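Aminofutalosine deaminase (Helicobacter pylori, PDB 7LKK) deaminates aminofutalosine in the menaquinone pathway, as a metal-dependent hydrolase of the amidohydrolase family, here holding iron and the inhibitor methylthio-coformycin. Local coordinates at residues Glu32-Lys44 and Gly49-Leu61. Numbering follows the deposited sequence.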
ATOM      1  N   GLU A  32      10.483   8.309 -21.413  1.00 23.70           N
ATOM      2  CA  GLU A  32      11.907   8.149 -21.675  1.00 24.29           C
ATOM      3  C   GLU A  32      12.722   8.239 -20.391  1.00 23.00           C
ATOM      4  O   GLU A  32      12.467   9.086 -19.530  1.00 20.49           O
ATOM      5  CB  GLU A  32      12.375   9.216 -22.661  1.00 22.03           C
ATOM      6  CG  GLU A  32      13.363   8.729 -23.697  1.00 26.24           C
ATOM      7  CD  GLU A  32      13.542   9.728 -24.820  1.00 24.59           C
ATOM      8  OE1 GLU A  32      12.518  10.223 -25.335  1.00 21.72           O
ATOM      9  OE2 GLU A  32      14.701  10.023 -25.181  1.00 32.53           O
ATOM     10  N   VAL A  33      13.706   7.351 -20.264  1.00 20.70           N
ATOM     11  CA  VAL A  33      14.651   7.362 -19.154  1.00 18.67           C
ATOM     12  C   VAL A  33      16.042   7.587 -19.725  1.00 22.16           C
ATOM     13  O   VAL A  33      16.473   6.859 -20.628  1.00 24.37           O
ATOM     14  CB  VAL A  33      14.599   6.057 -18.341  1.00 19.84           C
ATOM     15  CG1 VAL A  33      15.663   6.073 -17.254  1.00 20.93           C
ATOM     16  CG2 VAL A  33      13.216   5.865 -17.732  1.00 20.04           C
ATOM     17  N   LEU A  34      16.741   8.588 -19.202  1.00 24.54           N
ATOM     18  CA  LEU A  34      18.053   8.970 -19.698  1.00 25.03           C
ATOM     19  C   LEU A  34      19.067   8.924 -18.565  1.00 25.63           C
ATOM     20  O   LEU A  34      18.748   9.254 -17.418  1.00 24.04           O
ATOM     21  CB  LEU A  34      18.017  10.368 -20.323  1.00 26.36           C
ATOM     22  CG  LEU A  34      17.121  10.477 -21.557  1.00 26.04           C
ATOM     23  CD1 LEU A  34      16.908  11.931 -21.954  1.00 26.47           C
ATOM     24  CD2 LEU A  34      17.714   9.680 -22.710  1.00 26.92           C
ATOM     25  N   GLU A  35      20.285   8.506 -18.893  1.00 27.35           N
ATOM     26  CA  GLU A  35      21.349   8.350 -17.913  1.00 25.84           C
ATOM     27  C   GLU A  35      22.321   9.518 -18.000  1.00 21.13           C
ATOM     28  O   GLU A  35      22.690   9.951 -19.095  1.00 22.80           O
ATOM     29  CB  GLU A  35      22.089   7.026 -18.120  1.00 29.98           C
ATOM     30  CG  GLU A  35      21.191   5.801 -17.997  1.00 35.22           C
ATOM     31  CD  GLU A  35      21.943   4.497 -18.173  1.00 42.06           C
ATOM     32  OE1 GLU A  35      22.882   4.454 -18.997  1.00 47.29           O
ATOM     33  OE2 GLU A  35      21.595   3.513 -17.485  1.00 35.17           O
ATOM     34  N   ASP A  36      22.733  10.017 -16.832  1.00 21.19           N
ATOM     35  CA  ASP A  36      23.715  11.098 -16.721  1.00 22.37           C
ATOM     36  C   ASP A  36      23.313  12.318 -17.547  1.00 23.37           C
ATOM     37  O   ASP A  36      24.144  12.952 -18.200  1.00 22.43           O
ATOM     38  CB  ASP A  36      25.110  10.613 -17.116  1.00 22.00           C
ATOM     39  CG  ASP A  36      25.644   9.549 -16.177  1.00 25.05           C
ATOM     40  OD1 ASP A  36      25.281   9.573 -14.984  1.00 26.66           O
ATOM     41  OD2 ASP A  36      26.427   8.692 -16.634  1.00 33.57           O
ATOM     42  N   TYR A  37      22.029  12.653 -17.518  1.00 26.03           N
ATOM     43  CA  TYR A  37      21.522  13.799 -18.258  1.00 25.00           C
ATOM     44  C   TYR A  37      21.329  14.991 -17.328  1.00 25.23           C
ATOM     45  O   TYR A  37      21.286  14.859 -16.102  1.00 24.28           O
ATOM     46  CB  TYR A  37      20.205  13.460 -18.961  1.00 26.91           C
ATOM     47  CG  TYR A  37      20.342  13.303 -20.458  1.00 30.17           C
ATOM     48  CD1 TYR A  37      21.143  12.305 -21.000  1.00 32.56           C
ATOM     49  CD2 TYR A  37      19.674  14.150 -21.331  1.00 32.28           C
ATOM     50  CE1 TYR A  37      21.274  12.154 -22.366  1.00 31.50           C
ATOM     51  CE2 TYR A  37      19.798  14.006 -22.703  1.00 31.91           C
ATOM     52  CZ  TYR A  37      20.602  13.007 -23.212  1.00 33.78           C
ATOM     53  OH  TYR A  37      20.731  12.856 -24.574  1.00 43.51           O
ATOM     54  N   GLY A  38      21.196  16.170 -17.940  1.00 26.11           N
ATOM     55  CA  GLY A  38      21.099  17.403 -17.193  1.00 20.75           C
ATOM     56  C   GLY A  38      20.092  18.343 -17.838  1.00 18.95           C
ATOM     57  O   GLY A  38      19.637  18.118 -18.960  1.00 19.97           O
ATOM     58  N   VAL A  39      19.748  19.388 -17.092  1.00 23.43           N
ATOM     59  CA  VAL A  39      18.742  20.358 -17.516  1.00 24.35           C
ATOM     60  C   VAL A  39      19.253  21.760 -17.209  1.00 23.05           C
ATOM     61  O   VAL A  39      19.680  22.037 -16.084  1.00 29.03           O
ATOM     62  CB  VAL A  39      17.386  20.126 -16.820  1.00 24.84           C
ATOM     63  CG1 VAL A  39      16.408  21.235 -17.181  1.00 17.72           C
ATOM     64  CG2 VAL A  39      16.814  18.765 -17.191  1.00 25.53           C
ATOM     65  N   VAL A  40      19.219  22.638 -18.209  1.00 23.13           N
ATOM     66  CA  VAL A  40      19.448  24.065 -18.017  1.00 23.61           C
ATOM     67  C   VAL A  40      18.093  24.733 -17.863  1.00 21.22           C
ATOM     68  O   VAL A  40      17.177  24.485 -18.659  1.00 24.20           O
ATOM     69  CB  VAL A  40      20.228  24.679 -19.192  1.00 27.24           C
ATOM     70  CG1 VAL A  40      20.491  26.157 -18.938  1.00 22.75           C
ATOM     71  CG2 VAL A  40      21.531  23.939 -19.411  1.00 24.37           C
ATOM     72  N   PHE A  41      17.953  25.576 -16.844  1.00 20.21           N
ATOM     73  CA  PHE A  41      16.662  26.192 -16.584  1.00 26.22           C
ATOM     74  C   PHE A  41      16.842  27.523 -15.874  1.00 29.36           C
ATOM     75  O   PHE A  41      17.761  27.699 -15.069  1.00 28.60           O
ATOM     76  CB  PHE A  41      15.761  25.272 -15.746  1.00 27.55           C
ATOM     77  CG  PHE A  41      16.293  24.984 -14.364  1.00 25.56           C
ATOM     78  CD1 PHE A  41      17.253  24.004 -14.164  1.00 25.81           C
ATOM     79  CD2 PHE A  41      15.820  25.682 -13.265  1.00 27.51           C
ATOM     80  CE1 PHE A  41      17.738  23.737 -12.896  1.00 29.73           C
ATOM     81  CE2 PHE A  41      16.300  25.418 -11.993  1.00 24.27           C
ATOM     82  CZ  PHE A  41      17.258  24.442 -11.809  1.00 26.63           C
ATOM     83  N   ASP A  42      15.953  28.464 -16.197  1.00 27.08           N
ATOM     84  CA  ASP A  42      15.740  29.638 -15.365  1.00 27.26           C
ATOM     85  C   ASP A  42      14.381  29.465 -14.697  1.00 28.99           C
ATOM     86  O   ASP A  42      14.223  28.593 -13.838  1.00 28.54           O
ATOM     87  CB  ASP A  42      15.809  30.930 -16.187  1.00 30.09           C
ATOM     88  CG  ASP A  42      15.217  30.775 -17.578  1.00 28.46           C
ATOM     89  OD1 ASP A  42      14.145  30.149 -17.707  1.00 31.11           O
ATOM     90  OD2 ASP A  42      15.824  31.284 -18.544  1.00 31.68           O
ATOM     91  N   GLU A  43      13.383  30.247 -15.111  1.00 27.11           N
ATOM     92  CA  GLU A  43      12.014  29.957 -14.707  1.00 26.24           C
ATOM     93  C   GLU A  43      11.392  28.860 -15.560  1.00 23.35           C
ATOM     94  O   GLU A  43      10.466  28.180 -15.101  1.00 28.49           O
ATOM     95  CB  GLU A  43      11.152  31.221 -14.778  1.00 33.39           C
ATOM     96  CG  GLU A  43      11.437  32.225 -13.671  1.00 35.16           C
ATOM     97  CD  GLU A  43      12.406  33.310 -14.100  1.00 40.41           C
ATOM     98  OE1 GLU A  43      12.965  33.201 -15.212  1.00 42.41           O
ATOM     99  OE2 GLU A  43      12.614  34.266 -13.325  1.00 45.42           O
ATOM    100  N   LYS A  44      11.886  28.671 -16.780  1.00 23.84           N
ATOM    101  CA  LYS A  44      11.441  27.609 -17.665  1.00 27.53           C
ATOM    102  C   LYS A  44      12.614  26.688 -17.963  1.00 24.91           C
ATOM    103  O   LYS A  44      13.776  27.038 -17.741  1.00 25.02           O
ATOM    104  CB  LYS A  44      10.875  28.170 -18.978  1.00 24.88           C
ATOM    105  CG  LYS A  44       9.802  29.238 -18.807  1.00 24.66           C
ATOM    106  CD  LYS A  44       8.520  28.649 -18.247  1.00 28.06           C
ATOM    107  CE  LYS A  44       7.330  29.560 -18.523  1.00 27.00           C
ATOM    108  NZ  LYS A  44       7.150  30.579 -17.454  1.00 32.76           N
ATOM    109  N   GLY A  49      20.184  17.822 -22.127  1.00 24.84           N
ATOM    110  CA  GLY A  49      21.271  17.123 -22.787  1.00 26.71           C
ATOM    111  C   GLY A  49      22.122  16.386 -21.780  1.00 25.26           C
ATOM    112  O   GLY A  49      21.864  16.410 -20.572  1.00 23.58           O
ATOM    113  N   ASP A  50      23.137  15.701 -22.307  1.00 26.46           N
ATOM    114  CA  ASP A  50      24.135  15.065 -21.457  1.00 26.26           C
ATOM    115  C   ASP A  50      24.737  16.092 -20.508  1.00 26.00           C
ATOM    116  O   ASP A  50      25.088  17.202 -20.918  1.00 29.82           O
ATOM    117  CB  ASP A  50      25.228  14.426 -22.315  1.00 26.82           C
ATOM    118  CG  ASP A  50      26.364  13.863 -21.487  1.00 29.11           C
ATOM    119  OD1 ASP A  50      26.168  12.807 -20.847  1.00 29.88           O
ATOM    120  OD2 ASP A  50      27.451  14.480 -21.471  1.00 27.48           O
ATOM    121  N   TYR A  51      24.847  15.719 -19.231  1.00 25.23           N
ATOM    122  CA  TYR A  51      25.232  16.695 -18.215  1.00 27.29           C
ATOM    123  C   TYR A  51      26.636  17.231 -18.462  1.00 27.23           C
ATOM    124  O   TYR A  51      26.866  18.444 -18.400  1.00 24.38           O
ATOM    125  CB  TYR A  51      25.132  16.084 -16.818  1.00 24.29           C
ATOM    126  CG  TYR A  51      25.629  17.021 -15.743  1.00 22.06           C
ATOM    127  CD1 TYR A  51      24.840  18.069 -15.290  1.00 20.82           C
ATOM    128  CD2 TYR A  51      26.893  16.866 -15.190  1.00 24.55           C
ATOM    129  CE1 TYR A  51      25.294  18.933 -14.312  1.00 24.28           C
ATOM    130  CE2 TYR A  51      27.354  17.725 -14.211  1.00 22.17           C
ATOM    131  CZ  TYR A  51      26.552  18.756 -13.777  1.00 24.69           C
ATOM    132  OH  TYR A  51      27.013  19.609 -12.803  1.00 27.19           O
ATOM    133  N   HIS A  52      27.594  16.339 -18.725  1.00 27.45           N
ATOM    134  CA  HIS A  52      28.966  16.782 -18.958  1.00 26.90           C
ATOM    135  C   HIS A  52      29.044  17.715 -20.161  1.00 26.68           C
ATOM    136  O   HIS A  52      29.680  18.774 -20.102  1.00 29.42           O
ATOM    137  CB  HIS A  52      29.883  15.574 -19.153  1.00 28.64           C
ATOM    138  CG  HIS A  52      31.313  15.940 -19.405  1.00 30.72           C
ATOM    139  ND1 HIS A  52      32.108  16.533 -18.447  1.00 34.35           N
ATOM    140  CD2 HIS A  52      32.088  15.803 -20.506  1.00 32.72           C
ATOM    141  CE1 HIS A  52      33.313  16.742 -18.948  1.00 31.24           C
ATOM    142  NE2 HIS A  52      33.326  16.309 -20.196  1.00 26.57           N
ATOM    143  N   ASN A  53      28.387  17.342 -21.263  1.00 26.81           N
ATOM    144  CA  ASN A  53      28.362  18.206 -22.439  1.00 29.73           C
ATOM    145  C   ASN A  53      27.673  19.530 -22.142  1.00 30.44           C
ATOM    146  O   ASN A  53      28.032  20.562 -22.723  1.00 23.14           O
ATOM    147  CB  ASN A  53      27.667  17.496 -23.600  1.00 27.00           C
ATOM    148  CG  ASN A  53      28.513  16.386 -24.191  1.00 28.45           C
ATOM    149  OD1 ASN A  53      29.689  16.242 -23.860  1.00 29.82           O
ATOM    150  ND2 ASN A  53      27.914  15.596 -25.075  1.00 30.31           N
ATOM    151  N   LEU A  54      26.685  19.521 -21.245  1.00 22.21           N
ATOM    152  CA  LEU A  54      26.003  20.756 -20.876  1.00 24.64           C
ATOM    153  C   LEU A  54      26.934  21.693 -20.115  1.00 23.59           C
ATOM    154  O   LEU A  54      26.889  22.914 -20.307  1.00 27.69           O
ATOM    155  CB  LEU A  54      24.768  20.429 -20.035  1.00 24.67           C
ATOM    156  CG  LEU A  54      23.428  21.069 -20.398  1.00 29.40           C
ATOM    157  CD1 LEU A  54      23.205  21.084 -21.899  1.00 23.07           C
ATOM    158  CD2 LEU A  54      22.293  20.336 -19.690  1.00 23.17           C
ATOM    159  N   THR A  55      27.787  21.138 -19.251  1.00 23.39           N
ATOM    160  CA  THR A  55      28.715  21.968 -18.489  1.00 24.82           C
ATOM    161  C   THR A  55      29.824  22.530 -19.368  1.00 25.80           C
ATOM    162  O   THR A  55      30.353  23.609 -19.078  1.00 29.36           O
ATOM    163  CB  THR A  55      29.316  21.166 -17.336  1.00 26.38           C
ATOM    164  OG1 THR A  55      29.954  19.992 -17.853  1.00 25.26           O
ATOM    165  CG2 THR A  55      28.233  20.759 -16.342  1.00 30.36           C
ATOM    166  N   LEU A  56      30.195  21.819 -20.435  1.00 28.76           N
ATOM    167  CA  LEU A  56      31.165  22.365 -21.380  1.00 30.66           C
ATOM    168  C   LEU A  56      30.541  23.461 -22.233  1.00 31.76           C
ATOM    169  O   LEU A  56      31.180  24.486 -22.505  1.00 32.62           O
ATOM    170  CB  LEU A  56      31.717  21.251 -22.269  1.00 28.35           C
ATOM    171  CG  LEU A  56      32.416  20.078 -21.583  1.00 30.23           C
ATOM    172  CD1 LEU A  56      32.716  18.981 -22.594  1.00 28.73           C
ATOM    173  CD2 LEU A  56      33.690  20.535 -20.889  1.00 31.90           C
ATOM    174  N   LYS A  57      29.293  23.262 -22.666  1.00 28.07           N
ATOM    175  CA  LYS A  57      28.610  24.263 -23.476  1.00 30.98           C
ATOM    176  C   LYS A  57      28.323  25.531 -22.683  1.00 28.79           C
ATOM    177  O   LYS A  57      28.329  26.630 -23.251  1.00 33.66           O
ATOM    178  CB  LYS A  57      27.315  23.672 -24.037  1.00 32.09           C
ATOM    179  CG  LYS A  57      26.537  24.592 -24.960  1.00 28.75           C
ATOM    180  CD  LYS A  57      25.354  23.859 -25.576  1.00 33.38           C
ATOM    181  CE  LYS A  57      24.590  24.741 -26.546  1.00 27.48           C
ATOM    182  NZ  LYS A  57      23.489  23.995 -27.216  1.00 27.94           N
ATOM    183  N   TYR A  58      28.075  25.405 -21.381  1.00 29.42           N
ATOM    184  CA  TYR A  58      27.752  26.535 -20.510  1.00 31.18           C
ATOM    185  C   TYR A  58      28.663  26.507 -19.289  1.00 31.69           C
ATOM    186  O   TYR A  58      28.222  26.210 -18.171  1.00 35.07           O
ATOM    187  CB  TYR A  58      26.280  26.499 -20.097  1.00 31.20           C
ATOM    188  CG  TYR A  58      25.325  26.535 -21.267  1.00 28.26           C
ATOM    189  CD1 TYR A  58      25.162  27.690 -22.016  1.00 32.30           C
ATOM    190  CD2 TYR A  58      24.592  25.412 -21.627  1.00 26.99           C
ATOM    191  CE1 TYR A  58      24.295  27.730 -23.088  1.00 37.29           C
ATOM    192  CE2 TYR A  58      23.720  25.441 -22.700  1.00 28.87           C
ATOM    193  CZ  TYR A  58      23.575  26.604 -23.425  1.00 30.90           C
ATOM    194  OH  TYR A  58      22.709  26.646 -24.495  1.00 32.69           O
ATOM    195  N   PRO A  59      29.950  26.825 -19.466  1.00 34.47           N
ATOM    196  CA  PRO A  59      30.904  26.663 -18.355  1.00 27.98           C
ATOM    197  C   PRO A  59      30.762  27.690 -17.242  1.00 33.77           C
ATOM    198  O   PRO A  59      31.346  27.490 -16.168  1.00 35.36           O
ATOM    199  CB  PRO A  59      32.264  26.798 -19.046  1.00 33.31           C
ATOM    200  CG  PRO A  59      31.999  27.645 -20.247  1.00 30.00           C
ATOM    201  CD  PRO A  59      30.598  27.318 -20.695  1.00 30.15           C
ATOM    202  N   HIS A  60      30.035  28.783 -17.465  1.00 32.08           N
ATOM    203  CA  HIS A  60      29.853  29.817 -16.461  1.00 32.59           C
ATOM    204  C   HIS A  60      28.536  29.696 -15.706  1.00 34.02           C
ATOM    205  O   HIS A  60      28.371  30.372 -14.693  1.00 36.20           O
ATOM    206  CB  HIS A  60      29.916  31.202 -17.107  1.00 33.33           C
ATOM    207  CG  HIS A  60      31.260  31.553 -17.654  1.00 39.80           C
ATOM    208  ND1 HIS A  60      32.331  31.874 -16.849  1.00 41.27           N
ATOM    209  CD2 HIS A  60      31.704  31.645 -18.929  1.00 39.53           C
ATOM    210  CE1 HIS A  60      33.376  32.150 -17.606  1.00 38.65           C
ATOM    211  NE2 HIS A  60      33.023  32.018 -18.873  1.00 46.00           N
ATOM    212  N   LEU A  61      27.622  28.832 -16.121  1.00 32.63           N
ATOM    213  CA  LEU A  61      26.388  28.628 -15.366  1.00 31.01           C
ATOM    214  C   LEU A  61      26.667  27.748 -14.147  1.00 34.79           C
ATOM    215  O   LEU A  61      27.612  26.929 -14.198  1.00 31.74           O
ATOM    216  CB  LEU A  61      25.352  27.969 -16.271  1.00 29.18           C
ATOM    217  CG  LEU A  61      24.842  28.863 -17.386  1.00 35.61           C
ATOM    218  CD1 LEU A  61      23.733  28.117 -18.077  1.00 37.93           C
ATOM    219  CD2 LEU A  61      24.361  30.160 -16.766  1.00 33.04           C
TER
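Y37 lays its ring over the backbone of G49 and D50. CB stands 3.7 Å from G49 O, which CG also faces. CD2 comes within 3.2 Å of that same oxygen, and CE2 lies 3.4 Å from G49 CA. Farther round, CD1, CE1 and CZ lie against D50 N, CZ at 3.8 Å. The peptide thus lies against one face, with D50 N above the ring centre, while L34 CD1 rests on the opposite face near the rim. G49 O also accepts from G38 N at 2.7 Å, and G49 N returns a bond to G38 O. This reciprocal pair belongs to the antiparallel hairpin of strands 37-41 and 45-50, in a small mixed sheet apart from the metal site of this amidohydrolase. Where the hairpin passes into helix 51-57, D50 is the N-cap: its CG, anti to the backbone N (chi1 174°), lets OD2 accept from N53 N. Next to it, Y51 N donates to D36 O at 3.0 Å. The helix then packs on the sheet through L54, whose CD2 lies 3.5 Å from G38 C, over the bare glycine backbone. V40 spreads its methyls over three side chains: CG2 meets L54 CG at 3.6 Å and also touches the Y58 ring, while CG1 meets L61 CD1.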